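Local coordinates for protein fructuronate-tagaturonate epimerase UxaE from Cohnella laeviribosi in complex with 1 glycerol (Cohnella laeviribosi, PDB 6IL9) that catalyses, as a zinc-containing TIM-barrel enzyme, the epimerisation that interconverts fructuronate and tagaturonate, at residues A[375-379]-A[461-465]; A[35-40]-A[466-470]; A[171-177]-A[262-266]; A[118-124]-A[154-160]. All blocks are in the same frame, centred on the assembly; numbering follows the deposited sequence.

Contact 1 of 4, residues A[375-379]-A[461-465]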
loop_
_atom_site.group_PDB
_atom_site.type_symbol
_atom_site.label_atom_id
_atom_site.label_comp_id
_atom_site.label_asym_id
_atom_site.label_seq_id
_atom_site.Cartn_x
_atom_site.Cartn_y
_atom_site.Cartn_z
ATOM N N ALA A 375 -5.373 14.237 3.037
ATOM C CA ALA A 375 -6.031 14.634 4.281
ATOM C C ALA A 375 -5.395 15.899 4.846
ATOM O O ALA A 375 -6.099 16.813 5.306
ATOM C CB ALA A 375 -5.969 13.487 5.295
ATOM N N VAL A 376 -4.062 15.975 4.799
ATOM C CA VAL A 376 -3.368 17.187 5.226
ATOM C C VAL A 376 -3.811 18.378 4.385
ATOM O O VAL A 376 -4.025 19.481 4.908
ATOM C CB VAL A 376 -1.842 16.983 5.157
ATOM C CG1 VAL A 376 -1.118 18.322 5.394
ATOM C CG2 VAL A 376 -1.388 15.954 6.182
ATOM N N ARG A 377 -3.968 18.172 3.074
ATOM C CA ARG A 377 -4.435 19.248 2.206
ATOM C C ARG A 377 -5.813 19.750 2.637
ATOM O O ARG A 377 -6.073 20.957 2.620
ATOM C CB ARG A 377 -4.464 18.771 0.756
ATOM C CG ARG A 377 -4.621 19.890 -0.245
ATOM C CD ARG A 377 -5.165 19.362 -1.565
ATOM N NE ARG A 377 -4.324 18.352 -2.216
ATOM C CZ ARG A 377 -3.242 18.622 -2.947
ATOM N NH1 ARG A 377 -2.825 19.873 -3.093
ATOM N NH2 ARG A 377 -2.564 17.637 -3.521
ATOM N N ILE A 378 -6.706 18.841 3.039
ATOM C CA ILE A 378 -8.006 19.280 3.545
ATOM C C ILE A 378 -7.831 20.150 4.788
ATOM O O ILE A 378 -8.541 21.149 4.968
ATOM C CB ILE A 378 -8.909 18.068 3.837
ATOM C CG1 ILE A 378 -9.298 17.362 2.540
ATOM C CG2 ILE A 378 -10.157 18.507 4.640
ATOM C CD1 ILE A 378 -10.063 18.203 1.570
ATOM N N VAL A 379 -6.906 19.771 5.675
ATOM C CA VAL A 379 -6.659 20.570 6.875
ATOM C C VAL A 379 -6.128 21.948 6.492
ATOM O O VAL A 379 -6.565 22.976 7.030
ATOM C CB VAL A 379 -5.699 19.836 7.833
ATOM C CG1 VAL A 379 -5.314 20.739 9.011
ATOM C CG2 VAL A 379 -6.333 18.554 8.344
ATOM N N PHE A 461 -7.304 16.661 14.247
ATOM C CA PHE A 461 -7.150 16.247 12.853
ATOM C C PHE A 461 -8.321 15.379 12.402
ATOM O O PHE A 461 -8.929 15.622 11.350
ATOM C CB PHE A 461 -5.820 15.501 12.689
ATOM C CG PHE A 461 -5.566 14.986 11.290
ATOM C CD1 PHE A 461 -4.970 15.796 10.332
ATOM C CD2 PHE A 461 -5.889 13.688 10.948
ATOM C CE1 PHE A 461 -4.728 15.317 9.049
ATOM C CE2 PHE A 461 -5.639 13.208 9.675
ATOM C CZ PHE A 461 -5.059 14.030 8.729
ATOM N N PHE A 462 -8.644 14.344 13.180
ATOM C CA PHE A 462 -9.730 13.465 12.766
ATOM C C PHE A 462 -11.075 14.172 12.862
ATOM O O PHE A 462 -11.979 13.890 12.071
ATOM C CB PHE A 462 -9.705 12.175 13.590
ATOM C CG PHE A 462 -8.731 11.164 13.057
ATOM C CD1 PHE A 462 -9.036 10.430 11.923
ATOM C CD2 PHE A 462 -7.492 10.997 13.648
ATOM C CE1 PHE A 462 -8.128 9.510 11.400
ATOM C CE2 PHE A 462 -6.580 10.084 13.135
ATOM C CZ PHE A 462 -6.900 9.342 12.008
ATOM N N ARG A 463 -11.210 15.120 13.790
ATOM C CA ARG A 463 -12.443 15.890 13.870
ATOM C C ARG A 463 -12.663 16.705 12.598
ATOM O O ARG A 463 -13.770 16.714 12.045
ATOM C CB ARG A 463 -12.402 16.787 15.109
ATOM C CG ARG A 463 -13.746 17.173 15.683
ATOM C CD ARG A 463 -13.646 17.343 17.205
ATOM N NE ARG A 463 -12.543 18.223 17.596
ATOM C CZ ARG A 463 -11.597 17.912 18.483
ATOM N NH1 ARG A 463 -11.608 16.734 19.094
ATOM N NH2 ARG A 463 -10.641 18.787 18.770
ATOM N N THR A 464 -11.619 17.381 12.094
ATOM C CA THR A 464 -11.838 18.135 10.861
ATOM C C THR A 464 -12.044 17.209 9.673
ATOM O O THR A 464 -12.831 17.531 8.782
ATOM C CB THR A 464 -10.703 19.122 10.561
ATOM O OG1 THR A 464 -9.676 18.484 9.800
ATOM C CG2 THR A 464 -10.128 19.718 11.818
ATOM N N LEU A 465 -11.381 16.050 9.645
ATOM C CA LEU A 465 -11.564 15.170 8.493
ATOM C C LEU A 465 -12.957 14.550 8.484
ATOM O O LEU A 465 -13.523 14.318 7.409
ATOM C CB LEU A 465 -10.479 14.094 8.458
ATOM C CG LEU A 465 -9.270 14.411 7.557
ATOM C CD1 LEU A 465 -9.660 14.339 6.083
ATOM C CD2 LEU A 465 -8.731 15.802 7.876
#
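Near-perpendicular helix packing is the element at work here: Ala-375 and Val-379 of helix 369-382 meet Phe-461 and Leu-465 of helix 458-467, each pair one helical turn apart. The short segments approach to 9.9 Å between axes and their directions differ by 84°, so the touching surface is compact. Val-379 touches three residues through one methyl. Its CG1 is anti to the backbone N (chi1 174°), which leaves CG2 as the branch turned to the other helix. That methyl lies 3.7 Å from Phe-461 CD1, coming obliquely to the ring, and 3.7 Å from Leu-465 CD2. It also reaches Thr-464 OG1 at 3.6 Å; this hydroxyl is turned back along its own helix in a weak hydrogen bond to Phe-461 O. Ala-375 offers just a CB, and the far end of the ring closes on it, with Phe-461 CZ at 3.6 Å. Leu-465 divides its two methyls between the partners. CD1 comes to 3.9 Å from Ala-375 CB, while CD2 also hangs over the rim of one face of the Phe-461 ring. Met-390 of helix 384-402 and Tyr-472 of helix 469-487 add further apolar cover. The result is typical of buried, near-orthogonal helix-helix packing, in which the helix following the last barrel strand, 363-367, is joined to the C-terminal helical region.

Contact 2 of 4, residues A[35-40]-A[466-470]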
loop_
_atom_site.group_PDB
_atom_site.type_symbol
_atom_site.label_atom_id
_atom_site.label_comp_id
_atom_site.label_asym_id
_atom_site.label_seq_id
_atom_site.Cartn_x
_atom_site.Cartn_y
_atom_site.Cartn_z
ATOM N N LYS A 35 -24.346 7.909 9.708
ATOM C CA LYS A 35 -23.397 8.745 10.424
ATOM C C LYS A 35 -24.174 9.687 11.324
ATOM O O LYS A 35 -25.083 10.374 10.853
ATOM C CB LYS A 35 -22.509 9.541 9.470
ATOM C CG LYS A 35 -21.424 10.317 10.204
ATOM C CD LYS A 35 -20.438 10.905 9.225
ATOM C CE LYS A 35 -19.308 11.630 9.933
ATOM N NZ LYS A 35 -18.445 12.274 8.899
ATOM N N ALA A 36 -23.830 9.699 12.615
ATOM C CA ALA A 36 -24.469 10.592 13.577
ATOM C C ALA A 36 -23.431 11.156 14.535
ATOM O O ALA A 36 -22.628 10.405 15.092
ATOM C CB ALA A 36 -25.562 9.865 14.365
ATOM N N GLU A 37 -23.468 12.475 14.735
ATOM C CA GLU A 37 -22.577 13.156 15.679
ATOM C C GLU A 37 -21.116 12.816 15.401
ATOM O O GLU A 37 -20.343 12.516 16.310
ATOM C CB GLU A 37 -22.943 12.823 17.126
ATOM C CG GLU A 37 -24.199 13.517 17.613
ATOM C CD GLU A 37 -25.440 12.909 17.014
ATOM O OE1 GLU A 37 -26.024 13.527 16.099
ATOM O OE2 GLU A 37 -25.812 11.794 17.436
ATOM N N GLY A 38 -20.748 12.833 14.124
ATOM C CA GLY A 38 -19.368 12.639 13.724
ATOM C C GLY A 38 -18.870 11.213 13.756
ATOM O O GLY A 38 -17.666 10.994 13.574
ATOM N N ARG A 39 -19.747 10.235 13.983
ATOM C CA ARG A 39 -19.345 8.841 14.052
ATOM C C ARG A 39 -20.261 7.981 13.190
ATOM O O ARG A 39 -21.469 8.219 13.125
ATOM C CB ARG A 39 -19.368 8.335 15.494
ATOM C CG ARG A 39 -18.795 6.940 15.644
ATOM C CD ARG A 39 -19.261 6.302 16.929
ATOM N NE ARG A 39 -18.433 6.709 18.055
ATOM C CZ ARG A 39 -17.280 6.132 18.380
ATOM N NH1 ARG A 39 -16.815 5.115 17.663
ATOM N NH2 ARG A 39 -16.593 6.574 19.427
ATOM N N LYS A 40 -19.684 6.976 12.539
ATOM C CA LYS A 40 -20.449 6.018 11.754
ATOM C C LYS A 40 -20.967 4.868 12.619
ATOM O O LYS A 40 -20.357 4.497 13.624
ATOM C CB LYS A 40 -19.588 5.463 10.617
ATOM C CG LYS A 40 -19.164 6.521 9.599
ATOM C CD LYS A 40 -18.286 5.919 8.494
ATOM C CE LYS A 40 -17.896 6.980 7.474
ATOM N NZ LYS A 40 -17.007 6.437 6.395
ATOM N N SER A 466 -13.536 14.307 9.660
ATOM C CA SER A 466 -14.920 13.846 9.710
ATOM C C SER A 466 -15.883 14.949 9.268
ATOM O O SER A 466 -16.814 14.695 8.495
ATOM C CB SER A 466 -15.253 13.361 11.120
ATOM O OG SER A 466 -16.596 12.924 11.196
ATOM N N GLU A 467 -15.664 16.184 9.738
ATOM C CA GLU A 467 -16.500 17.297 9.305
ATOM C C GLU A 467 -16.398 17.523 7.804
ATOM O O GLU A 467 -17.361 17.982 7.182
ATOM C CB GLU A 467 -16.109 18.574 10.062
ATOM C CG GLU A 467 -16.414 18.529 11.549
ATOM C CD GLU A 467 -15.621 19.552 12.362
ATOM O OE1 GLU A 467 -15.754 19.546 13.607
ATOM O OE2 GLU A 467 -14.861 20.355 11.765
ATOM N N ARG A 468 -15.252 17.211 7.204
ATOM C CA ARG A 468 -15.012 17.447 5.782
ATOM C C ARG A 468 -14.926 16.133 5.010
ATOM O O ARG A 468 -14.177 16.009 4.040
ATOM C CB ARG A 468 -13.738 18.264 5.571
ATOM C CG ARG A 468 -13.549 19.431 6.534
ATOM C CD ARG A 468 -14.729 20.368 6.540
ATOM N NE ARG A 468 -14.878 21.045 5.262
ATOM C CZ ARG A 468 -15.253 22.314 5.133
ATOM N NH1 ARG A 468 -15.506 23.043 6.211
ATOM N NH2 ARG A 468 -15.370 22.852 3.924
ATOM N N GLU A 469 -15.708 15.146 5.441
ATOM C CA GLU A 469 -15.688 13.827 4.815
ATOM C C GLU A 469 -15.967 13.904 3.316
ATOM O O GLU A 469 -15.302 13.226 2.517
ATOM C CB GLU A 469 -16.709 12.929 5.520
ATOM C CG GLU A 469 -16.959 11.583 4.879
ATOM C CD GLU A 469 -17.899 10.730 5.723
ATOM O OE1 GLU A 469 -18.876 10.176 5.167
ATOM O OE2 GLU A 469 -17.650 10.626 6.951
ATOM N N GLU A 470 -16.940 14.726 2.908
ATOM C CA GLU A 470 -17.253 14.813 1.487
ATOM C C GLU A 470 -16.117 15.472 0.713
ATOM O O GLU A 470 -15.802 15.053 -0.405
ATOM C CB GLU A 470 -18.560 15.576 1.269
ATOM C CG GLU A 470 -19.759 14.670 1.054
ATOM C CD GLU A 470 -21.001 15.442 0.633
ATOM O OE1 GLU A 470 -21.982 14.790 0.213
ATOM O OE2 GLU A 470 -20.997 16.693 0.723
HETATM O O HOH W 1 -17.200 8.059 4.270
#
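Charge pairing comes first in this surface contact, where Lys-35 reaches Glu-469 from a beta-hairpin. The lysine, with CG anti to its backbone N (chi1 -174°) and an extended chain beyond, comes from the opposite direction to the equally extended glutamate, and NZ forms a salt bridge of 2.7 Å with OE2. The ammonium meets this oxygen from above the carboxylate plane, 53° out of it.

Hydrogen bonds make up the second group. The same Lys-35 NZ donates to Ser-466 O at 2.9 Å and to Ser-466 OG at 3.0 Å, so that three oxygens grip one ammonium. Ser-466 O is shared: Glu-469 N also donates to it, from the opposite face of the carbonyl plane. The serine hydroxyl, having accepted from the lysine, donates in turn to Gly-38 O at 3.2 Å, tying the hairpin turn to the helix end. Gly-38 has the positive phi that suits the type I' turn from Ala-36 to Arg-39.

Longer-range and water-mediated links form the third. Lys-40 CE passes 3.7 Å from Glu-469 OE2, while its NZ, bonded to Gln-148, also donates a hydrogen bond to a water; the water's link to Glu-469 OE1 is weak. A second partner of OE1 is the Tyr-19 hydroxyl.

The hairpin joins strands 29-36 and 39-45 of the antiparallel sheet, and it is held by Ser-466 and Glu-469, which flank the break at Arg-468 between helix 458-467 and helix 469-487.

Contact 3 of 4, residues A[171-177]-A[262-266]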
loop_
_atom_site.group_PDB
_atom_site.type_symbol
_atom_site.label_atom_id
_atom_site.label_comp_id
_atom_site.label_asym_id
_atom_site.label_seq_id
_atom_site.Cartn_x
_atom_site.Cartn_y
_atom_site.Cartn_z
ATOM N N ALA A 171 0.174 -12.083 9.391
ATOM C CA ALA A 171 -0.569 -11.682 8.203
ATOM C C ALA A 171 -1.443 -12.818 7.689
ATOM O O ALA A 171 -2.614 -12.615 7.352
ATOM C CB ALA A 171 0.402 -11.213 7.116
ATOM N N LEU A 172 -0.894 -14.030 7.615
ATOM C CA LEU A 172 -1.701 -15.135 7.108
ATOM C C LEU A 172 -2.837 -15.466 8.066
ATOM O O LEU A 172 -3.960 -15.746 7.630
ATOM C CB LEU A 172 -0.819 -16.361 6.860
ATOM C CG LEU A 172 0.120 -16.239 5.659
ATOM C CD1 LEU A 172 1.290 -17.208 5.768
ATOM C CD2 LEU A 172 -0.648 -16.498 4.384
ATOM N N ASP A 173 -2.560 -15.424 9.373
ATOM C CA ASP A 173 -3.577 -15.731 10.377
ATOM C C ASP A 173 -4.720 -14.732 10.353
ATOM O O ASP A 173 -5.859 -15.083 10.674
ATOM C CB ASP A 173 -2.952 -15.742 11.772
ATOM C CG ASP A 173 -1.998 -16.889 11.973
ATOM O OD1 ASP A 173 -2.149 -17.906 11.271
ATOM O OD2 ASP A 173 -1.104 -16.780 12.837
ATOM N N LEU A 174 -4.438 -13.488 9.987
ATOM C CA LEU A 174 -5.430 -12.425 10.002
ATOM C C LEU A 174 -6.193 -12.292 8.688
ATOM O O LEU A 174 -7.055 -11.414 8.574
ATOM C CB LEU A 174 -4.750 -11.099 10.361
ATOM C CG LEU A 174 -4.285 -10.976 11.814
ATOM C CD1 LEU A 174 -3.598 -9.636 12.060
ATOM C CD2 LEU A 174 -5.459 -11.168 12.769
ATOM N N GLY A 175 -5.919 -13.145 7.702
ATOM C CA GLY A 175 -6.706 -13.166 6.491
ATOM C C GLY A 175 -6.153 -12.354 5.342
ATOM O O GLY A 175 -6.877 -12.124 4.365
ATOM N N PHE A 176 -4.902 -11.911 5.420
ATOM C CA PHE A 176 -4.334 -11.161 4.308
ATOM C C PHE A 176 -4.206 -12.060 3.087
ATOM O O PHE A 176 -3.942 -13.262 3.202
ATOM C CB PHE A 176 -2.990 -10.557 4.697
ATOM C CG PHE A 176 -3.136 -9.322 5.536
ATOM C CD1 PHE A 176 -3.400 -9.427 6.890
ATOM C CD2 PHE A 176 -3.081 -8.064 4.964
ATOM C CE1 PHE A 176 -3.578 -8.294 7.676
ATOM C CE2 PHE A 176 -3.239 -6.919 5.739
ATOM C CZ PHE A 176 -3.506 -7.031 7.095
ATOM N N THR A 177 -4.444 -11.473 1.916
ATOM C CA THR A 177 -4.497 -12.219 0.667
ATOM C C THR A 177 -3.309 -11.928 -0.228
ATOM O O THR A 177 -3.102 -12.639 -1.219
ATOM C CB THR A 177 -5.796 -11.906 -0.080
ATOM O OG1 THR A 177 -5.940 -10.484 -0.229
ATOM C CG2 THR A 177 -6.976 -12.445 0.697
ATOM N N ALA A 262 -0.341 -22.333 2.762
ATOM C CA ALA A 262 -1.345 -21.459 3.368
ATOM C C ALA A 262 -2.748 -22.055 3.360
ATOM O O ALA A 262 -3.600 -21.596 4.131
ATOM C CB ALA A 262 -1.369 -20.098 2.665
ATOM N N GLY A 263 -3.028 -23.034 2.505
ATOM C CA GLY A 263 -4.360 -23.610 2.453
ATOM C C GLY A 263 -5.405 -22.759 1.765
ATOM O O GLY A 263 -6.588 -23.123 1.779
ATOM N N ARG A 264 -5.002 -21.647 1.158
ATOM C CA ARG A 264 -5.877 -20.759 0.410
ATOM C C ARG A 264 -4.988 -19.986 -0.554
ATOM O O ARG A 264 -3.761 -19.990 -0.422
ATOM C CB ARG A 264 -6.656 -19.819 1.337
ATOM C CG ARG A 264 -5.754 -18.946 2.211
ATOM C CD ARG A 264 -6.558 -18.231 3.310
ATOM N NE ARG A 264 -5.699 -17.425 4.175
ATOM C CZ ARG A 264 -5.297 -16.191 3.873
ATOM N NH1 ARG A 264 -5.680 -15.643 2.727
ATOM N NH2 ARG A 264 -4.518 -15.509 4.708
ATOM N N ALA A 265 -5.615 -19.331 -1.525
ATOM C CA ALA A 265 -4.868 -18.555 -2.509
ATOM C C ALA A 265 -4.222 -17.330 -1.862
ATOM O O ALA A 265 -4.876 -16.590 -1.116
ATOM C CB ALA A 265 -5.792 -18.126 -3.648
ATOM N N VAL A 266 -2.941 -17.109 -2.163
ATOM C CA VAL A 266 -2.185 -15.975 -1.639
ATOM C C VAL A 266 -1.369 -15.395 -2.782
ATOM O O VAL A 266 -0.692 -16.135 -3.506
ATOM C CB VAL A 266 -1.258 -16.379 -0.474
ATOM C CG1 VAL A 266 -0.298 -15.246 -0.134
ATOM C CG2 VAL A 266 -2.069 -16.773 0.760
#
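Arg-264 carries CG between its backbone N and carbonyl carbon (chi1 58°), and its chain then runs straight to NE, which delivers the guanidinium to the carbonyls of Leu-172 and Phe-176. Leu-172 O is an acceptor in the Schellman motif that ends helix 165-173, with Gly-175 at positive phi, and Phe-176 O follows just after it, in the helix-to-strand turn of a TIM barrel. NH1 and NH2 come end-on to Phe-176 O, at 3.0 and 2.8 Å, from the same face of its carbonyl plane, while the oxygen stays in the plane of the guanidinium. NH2 also donates to Leu-172 O, in the carbonyl plane and on a lone pair; that oxygen is shared with Gly-175 N. Two backbone oxygens thus fix the rotation of the guanidinium. A leucine here has no N-H to offer Phe-176 O and Leu-172 O, and loop 262-266 would probably be less firmly tied to the helix end. Beside the polar grip, Leu-172 CD2 fills the apolar side, touching Ala-262 CB at 4.1 Å. Thr-177, whose hydroxyl bonds to Ala-157 N, leads into strand 178-182. Val-266 CG2 lies over the rim of one guanidinium face and, at 3.9 Å, against Leu-172 CD2.

Contact 4 of 4, residues A[118-124]-A[154-160]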
loop_
_atom_site.group_PDB
_atom_site.type_symbol
_atom_site.label_atom_id
_atom_site.label_comp_id
_atom_site.label_asym_id
_atom_site.label_seq_id
_atom_site.Cartn_x
_atom_site.Cartn_y
_atom_site.Cartn_z
ATOM N N PRO A 118 -8.926 -3.245 -6.320
ATOM C CA PRO A 118 -8.273 -2.495 -5.238
ATOM C C PRO A 118 -7.695 -3.370 -4.145
ATOM O O PRO A 118 -8.376 -4.260 -3.631
ATOM C CB PRO A 118 -9.413 -1.625 -4.688
ATOM C CG PRO A 118 -10.652 -2.498 -4.890
ATOM C CD PRO A 118 -10.390 -3.313 -6.161
ATOM N N ILE A 119 -6.440 -3.126 -3.780
ATOM C CA ILE A 119 -5.876 -3.665 -2.548
ATOM C C ILE A 119 -6.140 -2.586 -1.501
ATOM O O ILE A 119 -5.341 -1.671 -1.300
ATOM C CB ILE A 119 -4.394 -4.007 -2.695
ATOM C CG1 ILE A 119 -4.158 -4.822 -3.979
ATOM C CG2 ILE A 119 -3.904 -4.772 -1.458
ATOM C CD1 ILE A 119 -4.965 -6.127 -4.085
ATOM N N LEU A 120 -7.308 -2.676 -0.858
ATOM C CA LEU A 120 -7.786 -1.571 -0.022
ATOM C C LEU A 120 -7.153 -1.568 1.353
ATOM O O LEU A 120 -7.130 -0.523 2.014
ATOM C CB LEU A 120 -9.300 -1.644 0.157
ATOM C CG LEU A 120 -10.222 -1.186 -0.941
ATOM C CD1 LEU A 120 -11.628 -1.469 -0.446
ATOM C CD2 LEU A 120 -10.040 0.307 -1.180
ATOM N N ALA A 121 -6.702 -2.727 1.822
ATOM C CA ALA A 121 -6.031 -2.874 3.104
ATOM C C ALA A 121 -4.559 -3.092 2.807
ATOM O O ALA A 121 -4.170 -4.158 2.323
ATOM C CB ALA A 121 -6.617 -4.043 3.897
ATOM N N GLN A 122 -3.738 -2.088 3.081
ATOM C CA GLN A 122 -2.312 -2.211 2.792
ATOM C C GLN A 122 -1.569 -1.282 3.733
ATOM O O GLN A 122 -1.714 -0.066 3.618
ATOM C CB GLN A 122 -2.021 -1.853 1.334
ATOM C CG GLN A 122 -0.537 -1.716 1.036
ATOM C CD GLN A 122 -0.259 -0.660 -0.009
ATOM O OE1 GLN A 122 -0.520 -0.864 -1.189
ATOM N NE2 GLN A 122 0.268 0.481 0.419
ATOM N N GLN A 123 -0.794 -1.846 4.660
ATOM C CA GLN A 123 0.066 -1.054 5.533
ATOM C C GLN A 123 1.316 -1.866 5.828
ATOM O O GLN A 123 1.271 -3.101 5.882
ATOM C CB GLN A 123 -0.636 -0.674 6.850
ATOM C CG GLN A 123 -1.648 0.476 6.741
ATOM C CD GLN A 123 -0.973 1.811 6.502
ATOM O OE1 GLN A 123 -0.586 2.501 7.452
ATOM N NE2 GLN A 123 -0.810 2.181 5.232
ATOM N N SER A 124 2.431 -1.165 6.003
ATOM C CA SER A 124 3.691 -1.796 6.371
ATOM C C SER A 124 3.800 -1.928 7.884
ATOM O O SER A 124 3.096 -1.259 8.643
ATOM C CB SER A 124 4.885 -0.990 5.850
ATOM O OG SER A 124 5.023 0.234 6.558
ATOM N N GLY A 154 -14.928 -7.202 -5.041
ATOM C CA GLY A 154 -13.799 -7.825 -4.368
ATOM C C GLY A 154 -12.662 -6.851 -4.116
ATOM O O GLY A 154 -12.345 -5.999 -4.955
ATOM N N TYR A 155 -12.030 -6.985 -2.956
ATOM C CA TYR A 155 -10.866 -6.182 -2.608
ATOM C C TYR A 155 -9.817 -7.083 -1.975
ATOM O O TYR A 155 -10.130 -8.147 -1.434
ATOM C CB TYR A 155 -11.223 -5.029 -1.646
ATOM C CG TYR A 155 -11.492 -5.498 -0.235
ATOM C CD1 TYR A 155 -12.757 -5.931 0.138
ATOM C CD2 TYR A 155 -10.483 -5.500 0.727
ATOM C CE1 TYR A 155 -13.002 -6.378 1.427
ATOM C CE2 TYR A 155 -10.716 -5.948 2.002
ATOM C CZ TYR A 155 -11.979 -6.385 2.346
ATOM O OH TYR A 155 -12.198 -6.826 3.629
ATOM N N GLY A 156 -8.566 -6.634 -2.041
ATOM C CA GLY A 156 -7.457 -7.369 -1.471
ATOM C C GLY A 156 -6.857 -6.739 -0.229
ATOM O O GLY A 156 -7.097 -5.566 0.068
ATOM N N ALA A 157 -6.055 -7.513 0.499
ATOM C CA ALA A 157 -5.378 -7.057 1.709
ATOM C C ALA A 157 -3.926 -7.502 1.655
ATOM O O ALA A 157 -3.649 -8.704 1.560
ATOM C CB ALA A 157 -6.060 -7.613 2.970
ATOM N N ASP A 158 -3.005 -6.537 1.732
ATOM C CA ASP A 158 -1.578 -6.736 1.510
ATOM C C ASP A 158 -0.823 -6.540 2.819
ATOM O O ASP A 158 -0.903 -5.469 3.436
ATOM C CB ASP A 158 -1.088 -5.752 0.438
ATOM C CG ASP A 158 0.409 -5.817 0.170
ATOM O OD1 ASP A 158 1.096 -6.798 0.538
ATOM O OD2 ASP A 158 0.892 -4.850 -0.463
ATOM N N GLY A 159 -0.114 -7.579 3.250
ATOM C CA GLY A 159 0.851 -7.441 4.318
ATOM C C GLY A 159 2.130 -6.907 3.714
ATOM O O GLY A 159 2.933 -7.665 3.168
ATOM N N ASP A 160 2.307 -5.595 3.782
ATOM C CA ASP A 160 3.312 -4.906 2.992
ATOM C C ASP A 160 4.648 -4.906 3.720
ATOM O O ASP A 160 4.696 -4.762 4.943
ATOM C CB ASP A 160 2.841 -3.474 2.725
ATOM C CG ASP A 160 3.767 -2.707 1.814
ATOM O OD1 ASP A 160 4.493 -3.336 1.015
ATOM O OD2 ASP A 160 3.773 -1.462 1.909
HETATM O O HOH W 2 -0.550 -3.328 -2.291
HETATM O O HOH W 3 1.831 0.338 2.842
#
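Ile-119 lies along Gly-156 and Asp-158 of the adjacent parallel strand, and its side chain can be followed outward. CB stands 4.2 Å from Gly-156 O. CG2, anti to the backbone N, runs forward to Asp-158 CB at 3.5 Å. The other branch, through CG1, ends in CD1, 3.8 Å from Gly-156 CA, so close that a CB on Gly-156 would clash with it. Cut back to an alanine, this position would lack CG2 and CD1, which would probably open a gap beside Gly-156 and Asp-158 CB.

The backbones are laced by Gly-156 N to Pro-118 O at 2.9 Å and by Asp-158 N to Ala-121 O at 2.7 Å, the latter nearly along the C=O axis. Past Ile-119, Gln-122 and Asp-158 point the same way with amide and carboxylate planes 83° apart; one water joins Gln-122 OE1 to Asp-158 OD2, another Gln-122 NE2 to Asp-160 OD2, and NE2 also donates to Thr-367 O. Lys-366 forms salt bridges with both aspartates, and Asp-160 OD2 hydrogen-bonds a glycerol, probably from the crystallisation liquor. Parallel neighbours in a closed eight-stranded barrel are characteristic of the TIM barrel, whose active site lies at the strands' C-terminal ends; here His-161 ligates zinc there.

The four contacts show how chemistry follows place in the fold. Contacts 1 and 4 are buried, yet contact 1 is apolar helix packing, whereas contact 4 is a backbone ladder with charged groups and waters at one end. Contact 2 lies at the surface and rests on a lysine's charge, and contact 3, partly buried, on an arginine bound to backbone carbonyls. Contacts 1 and 2 share helix 458-467 and touch through Ile-378 and Arg-468. Contacts 3 and 4 meet where Phe-176 packs on strand 156-162, which helix 165-173 follows in the chain. Contacts 1 and 3, centres about 33 Å apart, lie on opposite sides of the chain's centre, and contact 4 lies close to it.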